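Local coordinates for protein profilin (Schizosaccharomyces pombe, PDB 3D9Y) that binds monomeric actin, hindering filament assembly at high concentration and promoting it at low, binds PIP2, and is essential for cytokinesis in fission yeast, at residues R73-G76 against R77-Y80; L47-G50 against F51-P54; P55-F58 against G59-I62; E104-L107 against P108-A112. One frame throughout, in Å; residues are numbered along the deposited sequence.

Interaction 1 (R73-G76 against R77-Y80)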
# COMPACT_ATOMS: atom_id res chain seq x y z
N ARG A 73 -5.96 10.72 0.77
CA ARG A 73 -5.75 10.68 2.21
C ARG A 73 -4.27 10.52 2.48
O ARG A 73 -3.59 9.73 1.82
CB ARG A 73 -6.53 9.53 2.85
CG ARG A 73 -6.28 9.38 4.35
CD ARG A 73 -7.29 8.44 4.99
NE ARG A 73 -8.65 8.99 4.97
CZ ARG A 73 -9.09 9.96 5.77
NH1 ARG A 73 -8.30 10.52 6.67
NH2 ARG A 73 -10.34 10.39 5.65
N ALA A 74 -3.76 11.29 3.44
CA ALA A 74 -2.39 11.12 3.92
C ALA A 74 -2.28 11.50 5.40
O ALA A 74 -2.45 12.67 5.77
CB ALA A 74 -1.42 11.91 3.07
N GLU A 75 -2.03 10.49 6.23
CA GLU A 75 -1.79 10.66 7.65
C GLU A 75 -0.62 9.72 8.03
O GLU A 75 -0.04 9.04 7.15
CB GLU A 75 -3.03 10.32 8.49
CG GLU A 75 -4.38 10.40 7.78
CD GLU A 75 -5.49 9.65 8.49
OE1 GLU A 75 -5.46 8.39 8.52
OE2 GLU A 75 -6.42 10.31 9.00
N GLY A 76 -0.29 9.66 9.31
CA GLY A 76 0.88 8.93 9.78
C GLY A 76 0.88 7.44 9.53
O GLY A 76 1.94 6.79 9.56
N ARG A 77 -0.30 6.86 9.35
CA ARG A 77 -0.44 5.42 9.15
C ARG A 77 -1.03 5.03 7.79
O ARG A 77 -0.87 3.90 7.34
CB ARG A 77 -1.33 4.84 10.27
CG ARG A 77 -2.05 3.58 9.86
CD ARG A 77 -2.83 2.95 10.95
NE ARG A 77 -2.73 1.51 10.83
CZ ARG A 77 -1.83 0.77 11.47
NH1 ARG A 77 -0.90 1.32 12.25
NH2 ARG A 77 -1.83 -0.55 11.31
N SER A 78 -1.70 5.97 7.13
CA SER A 78 -2.51 5.65 5.95
C SER A 78 -2.29 6.70 4.85
O SER A 78 -2.39 7.90 5.11
CB SER A 78 -3.99 5.63 6.35
OG SER A 78 -4.25 4.70 7.39
N ILE A 79 -1.94 6.22 3.65
CA ILE A 79 -1.79 7.06 2.44
C ILE A 79 -2.59 6.38 1.33
O ILE A 79 -2.29 5.26 0.95
CB ILE A 79 -0.32 7.19 2.02
CG1 ILE A 79 0.45 8.00 3.06
CG2 ILE A 79 -0.21 7.86 0.62
CD1 ILE A 79 1.94 8.01 2.89
N TYR A 80 -3.64 7.05 0.86
CA TYR A 80 -4.55 6.49 -0.14
C TYR A 80 -4.50 7.37 -1.38
O TYR A 80 -4.42 8.60 -1.27
CB TYR A 80 -6.00 6.47 0.31
CG TYR A 80 -6.37 5.74 1.59
CD1 TYR A 80 -5.47 4.89 2.25
CD2 TYR A 80 -7.63 5.90 2.13
CE1 TYR A 80 -5.84 4.22 3.43
CE2 TYR A 80 -8.01 5.25 3.30
CZ TYR A 80 -7.11 4.40 3.95
OH TYR A 80 -7.49 3.76 5.11
O HOH W 1 -5.65 5.90 9.30
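R73 and Y80 run side by side in the same direction, with R73 CD over one face of the tyrosine ring and CB beside it. R73 CD stands 4.1 Å from the centroid of the Y80 ring, 27° off its normal, a CH-pi contact. With CG opposite the backbone N (chi1 176°), R73 follows the ring before it bends at chi3, and its guanidinium plane lies 75° from that of the ring. R73 NH1 forms a salt bridge with E75 OE2, 3.0 Å away. The other carboxylate oxygen, E75 OE1, shares a water with S78 OG, the water donating to both. The hydroxyls of S78 and Y80 both bond to OE2 of E116 in helix 108-125. A leucine in place of Y80 would probably deprive R73 of its flat support and E116 of one hydroxyl partner. On the opposite face of the sheet from R73 and Y80, the small A74 suits a place shared with M57 and F58, its CB lying 4.3 Å from I79 CG1. E75 N bonds to S78 O at 2.8 Å, closing the G76-R77 turn, and Y80 N bonds to R73 O further along: a beta hairpin with a two-residue turn in profilin's antiparallel sheet.

Interaction 2 (L47-G50 against F51-P54)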
# COMPACT_ATOMS: atom_id res chain seq x y z
N LEU A 47 7.86 6.51 -0.63
CA LEU A 47 6.65 6.21 0.12
C LEU A 47 6.94 6.19 1.61
O LEU A 47 6.17 6.73 2.41
CB LEU A 47 6.06 4.87 -0.35
CG LEU A 47 4.75 4.41 0.28
CD1 LEU A 47 3.61 5.35 -0.05
CD2 LEU A 47 4.41 2.99 -0.17
N ALA A 48 8.07 5.58 1.99
CA ALA A 48 8.48 5.53 3.39
C ALA A 48 8.67 6.94 3.96
O ALA A 48 8.21 7.23 5.07
CB ALA A 48 9.75 4.70 3.55
N ALA A 49 9.34 7.81 3.21
CA ALA A 49 9.50 9.21 3.61
C ALA A 49 8.16 9.94 3.73
O ALA A 49 7.99 10.79 4.60
CB ALA A 49 10.40 9.94 2.62
N GLY A 50 7.20 9.59 2.87
CA GLY A 50 5.85 10.13 2.94
C GLY A 50 5.15 9.96 4.28
O GLY A 50 4.49 10.87 4.77
N PHE A 51 5.30 8.79 4.90
CA PHE A 51 4.66 8.55 6.19
C PHE A 51 5.25 9.45 7.29
O PHE A 51 4.58 9.74 8.28
CB PHE A 51 4.76 7.08 6.59
CG PHE A 51 3.86 6.19 5.79
CD1 PHE A 51 2.49 6.18 6.04
CD2 PHE A 51 4.36 5.39 4.77
CE1 PHE A 51 1.64 5.36 5.29
CE2 PHE A 51 3.49 4.57 4.03
CZ PHE A 51 2.15 4.57 4.29
N GLN A 52 6.49 9.89 7.08
CA GLN A 52 7.17 10.79 8.02
C GLN A 52 6.73 12.25 7.86
O GLN A 52 6.98 13.07 8.75
CB GLN A 52 8.70 10.70 7.84
CG GLN A 52 9.28 9.28 7.88
CD GLN A 52 10.74 9.21 7.43
OE1 GLN A 52 11.42 8.21 7.66
NE2 GLN A 52 11.23 10.28 6.78
N ASP A 53 6.13 12.59 6.72
CA ASP A 53 5.60 13.95 6.46
C ASP A 53 4.36 13.86 5.55
O ASP A 53 4.41 14.19 4.36
CB ASP A 53 6.67 14.85 5.85
CG ASP A 53 6.20 16.29 5.63
OD1 ASP A 53 5.12 16.67 6.14
OD2 ASP A 53 6.93 17.05 4.96
N PRO A 54 3.26 13.35 6.10
CA PRO A 54 2.11 13.04 5.25
C PRO A 54 1.55 14.18 4.38
O PRO A 54 1.21 13.92 3.22
CB PRO A 54 1.09 12.50 6.25
CG PRO A 54 1.93 11.94 7.37
CD PRO A 54 3.01 12.97 7.50
O HOH W 2 9.76 12.99 5.26
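F51 N reaches back to L47 O and A48 O through two weak hydrogen bonds of 3.3 Å each, so the backbone mixes four-residue and three-residue spacing in this last turn of helix 41-52. The helix lies against the central antiparallel sheet of the profilin fold, and L47 and F51, one turn apart, form part of its buried side. They lie side by side and point the same way: CG of L47 is 4.0 Å from CE2 of F51. L47 turns CG away from its backbone N (chi1 -178°), bringing the branch point alongside the outer part of the ring. CD2 of F51 also comes 3.3 Å from L47 O, at an oblique angle to the ring. Large apolar side chains fit here because L47 touches I97, V99 and C90 of the sheet, and F51 touches I97, C90 and A92. On the solvent side, the longer and polar Q52 extends its chain back along A49; a water donates to A49 O and accepts a weak bond from Q52 NE2. G50 O is the meeting point for the residues that follow. D53 swings the chain off the helical path (phi -148°), and a proline can come next because P54 N, 3.1 Å from G50 O, has no hydrogen to share with it. D53 N, 3.1 Å from G50 O, bonds to it from above the carbonyl plane, 67° out of it, while P54 CA makes a CA-H...O contact with the same G50 O at 3.3 Å.

Interaction 3 (P55-F58 against G59-I62)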
# COMPACT_ATOMS: atom_id res chain seq x y z
N PRO A 55 1.45 15.42 4.90
CA PRO A 55 0.93 16.49 4.04
C PRO A 55 1.68 16.68 2.73
O PRO A 55 1.07 17.07 1.75
CB PRO A 55 1.03 17.75 4.92
CG PRO A 55 0.97 17.23 6.30
CD PRO A 55 1.73 15.92 6.25
N SER A 56 2.98 16.38 2.73
CA SER A 56 3.81 16.48 1.53
C SER A 56 3.32 15.61 0.37
O SER A 56 3.55 15.92 -0.80
CB SER A 56 5.27 16.12 1.85
OG SER A 56 5.42 14.72 1.95
N MET A 57 2.63 14.51 0.71
CA MET A 57 2.16 13.57 -0.31
C MET A 57 1.09 14.18 -1.20
O MET A 57 0.91 13.74 -2.34
CB MET A 57 1.64 12.28 0.33
CG MET A 57 2.73 11.50 1.04
SD MET A 57 3.99 10.89 -0.07
CE MET A 57 3.08 9.74 -1.10
N PHE A 58 0.38 15.19 -0.71
CA PHE A 58 -0.62 15.83 -1.58
C PHE A 58 0.01 16.57 -2.76
O PHE A 58 -0.53 16.55 -3.87
CB PHE A 58 -1.54 16.73 -0.77
CG PHE A 58 -2.54 15.97 0.02
CD1 PHE A 58 -2.38 15.76 1.39
CD2 PHE A 58 -3.64 15.41 -0.61
CE1 PHE A 58 -3.31 15.04 2.11
CE2 PHE A 58 -4.57 14.69 0.10
CZ PHE A 58 -4.41 14.50 1.46
N GLY A 59 1.15 17.21 -2.53
CA GLY A 59 1.88 17.88 -3.58
C GLY A 59 2.57 16.96 -4.56
O GLY A 59 2.59 17.25 -5.76
N THR A 60 3.12 15.85 -4.07
CA THR A 60 3.90 14.93 -4.91
C THR A 60 3.02 13.91 -5.62
O THR A 60 3.34 13.45 -6.71
CB THR A 60 4.92 14.14 -4.07
OG1 THR A 60 4.24 13.36 -3.08
CG2 THR A 60 5.90 15.09 -3.39
N GLY A 61 1.90 13.57 -4.99
CA GLY A 61 1.15 12.39 -5.39
C GLY A 61 1.85 11.14 -4.89
O GLY A 61 2.87 11.23 -4.20
N ILE A 62 1.31 9.99 -5.26
CA ILE A 62 1.85 8.71 -4.84
C ILE A 62 2.36 7.99 -6.09
O ILE A 62 1.57 7.65 -6.96
CB ILE A 62 0.77 7.84 -4.15
CG1 ILE A 62 0.11 8.61 -2.99
CG2 ILE A 62 1.37 6.53 -3.66
CD1 ILE A 62 -1.32 8.21 -2.74
O HOH W 3 1.48 19.04 -0.26
O HOH W 4 5.97 13.41 -0.55
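The ring of F58 has P55 O at its edge, in its plane, and the same side chain touches T71 and A74 of strand 67-74. F58 belongs to the short helix 56-60, about one and a half turns of helix leading into strand 62-64 at the border of the profilin sheet. The backbone holds the turn through T60 N, bonded to S56 O at 3.3 Å in the carbonyl plane, and through G61 N, 2.8 Å from M57 O, an oxygen that also accepts from T71 OG1. M57 faces inward. Bends at chi2 and chi3 fold its flexible chain back, and M57 CE meets I62 CG1 at 3.7 Å, the two side chains crossing at about a right angle. Both also touch I79, so a pliable methionine and a branched isoleucine share one apolar patch. G61 then leaves the helix with a positive phi of 76°, a conformation that favours glycine. On the solvent side, one water donates to both S56 OG and T60 OG1, and S56 OG is bonded to D53 O as well. T60 OG1 sits between its backbone N and carbonyl carbon (chi1 61°), and from there it donates to a lone pair of G61 O at 2.8 Å, in the plane of that carbonyl.

Interaction 4 (E104-L107 against P108-A112)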
# COMPACT_ATOMS: atom_id res chain seq x y z
N GLU A 104 -11.94 -0.84 -10.63
CA GLU A 104 -13.17 -0.04 -10.61
C GLU A 104 -14.35 -0.69 -9.86
O GLU A 104 -15.24 0.00 -9.36
CB GLU A 104 -13.61 0.31 -12.04
CG GLU A 104 -13.94 -0.89 -12.94
CD GLU A 104 -14.82 -0.53 -14.13
OE1 GLU A 104 -14.76 0.63 -14.60
OE2 GLU A 104 -15.56 -1.41 -14.61
N THR A 105 -14.35 -2.01 -9.78
CA THR A 105 -15.51 -2.73 -9.28
C THR A 105 -15.55 -2.86 -7.75
O THR A 105 -16.56 -3.30 -7.19
CB THR A 105 -15.63 -4.12 -9.94
OG1 THR A 105 -16.82 -4.78 -9.49
CG2 THR A 105 -14.40 -4.97 -9.67
N THR A 106 -14.48 -2.48 -7.06
CA THR A 106 -14.51 -2.55 -5.60
C THR A 106 -14.59 -1.14 -5.02
O THR A 106 -13.98 -0.20 -5.53
CB THR A 106 -13.36 -3.43 -4.99
OG1 THR A 106 -12.46 -2.65 -4.21
CG2 THR A 106 -12.61 -4.20 -6.07
N LEU A 107 -15.39 -1.00 -3.97
CA LEU A 107 -15.54 0.28 -3.28
C LEU A 107 -14.21 0.61 -2.61
O LEU A 107 -13.58 -0.29 -2.05
CB LEU A 107 -16.65 0.19 -2.23
CG LEU A 107 -18.07 -0.05 -2.76
CD1 LEU A 107 -18.97 -0.73 -1.72
CD2 LEU A 107 -18.67 1.26 -3.22
N PRO A 108 -13.78 1.89 -2.66
CA PRO A 108 -12.52 2.30 -2.01
C PRO A 108 -12.52 1.95 -0.52
O PRO A 108 -11.48 1.57 0.04
CB PRO A 108 -12.49 3.82 -2.23
CG PRO A 108 -13.37 4.06 -3.39
CD PRO A 108 -14.44 3.03 -3.33
N GLY A 109 -13.69 2.07 0.10
CA GLY A 109 -13.89 1.68 1.48
C GLY A 109 -13.58 0.22 1.70
O GLY A 109 -13.06 -0.13 2.76
N GLU A 110 -13.92 -0.64 0.73
CA GLU A 110 -13.63 -2.08 0.83
C GLU A 110 -12.14 -2.38 0.85
O GLU A 110 -11.68 -3.10 1.72
CB GLU A 110 -14.25 -2.85 -0.33
CG GLU A 110 -15.71 -3.14 -0.19
CD GLU A 110 -16.25 -3.89 -1.38
OE1 GLU A 110 -16.14 -3.35 -2.51
OE2 GLU A 110 -16.77 -5.02 -1.19
N ALA A 111 -11.40 -1.84 -0.11
CA ALA A 111 -9.95 -2.08 -0.18
C ALA A 111 -9.26 -1.50 1.06
O ALA A 111 -8.37 -2.14 1.63
CB ALA A 111 -9.36 -1.49 -1.45
N ALA A 112 -9.68 -0.31 1.48
CA ALA A 112 -9.14 0.26 2.71
C ALA A 112 -9.40 -0.62 3.93
O ALA A 112 -8.50 -0.87 4.73
CB ALA A 112 -9.70 1.65 2.95
O HOH W 5 -17.40 -4.64 -4.52
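The start of helix 108-125 is capped by its own third residue: the carboxylate of E110 turns back to the N-cap residue L107. E110 OE1 accepts the L107 N-H at 2.9 Å with an N-H...O angle of 153°, using its anti lone pair, away from the other oxygen. The extended chain beyond CG (chi2 179°) gives glutamate the length to span the gap. OE1 is gripped a second time by a water that donates to it at 2.7 Å and donates also to T105 O. T106 CA and L107 CB, each 3.6 Å from E110 OE1, lie beside the bond. The arrangement is one half of a capping box, the bond from the N-cap backbone to the N3 side chain; the reciprocal half is missing because leucine has no side-chain acceptor for E110 N. E110 N turns to L107 O instead, weakly, and the same oxygen takes the first i to i+4 helical bond, also weak, from A111 N. A glutamate suits this place further because its negative charge would be favoured near the positive end of the helix dipole, and its other oxygen, OE2, forms a salt bridge with K16. A glycine at E110 would probably leave the L107 N-H without this acceptor and K16 without this counter-charge. P108 fits the first helical turn, where its lack of an N-H costs nothing; its CD rests 3.8 Å from L107 CB, and its ring touches Y102. The small A111 faces the sheet, where it touches Y102 and I89.

In the fold
From the N terminus, interaction 2 comes first, closing the last turn of helix 41-52, and interaction 3 follows at once in helix 56-60, with G50 CA 3.6 Å from M57 SD. The chain then runs through strands 62-64 and 67-74 to the hairpin of interaction 1, which touches both: I79 CD1 is 3.6 Å from F51 CE1, and I79 CG2 is 3.6 Å from I62 CD1. These three form one cluster that ties helices 41-52 and 56-60 to one face of the sheet, from strand 67-74 across to strand 96-102. Interaction 4 comes last, at the start of helix 108-125, about 16 Å from interaction 1 between centres, joined to it by Y80 OH against A112 CB. All four are local and follow in series; none nests or crosses.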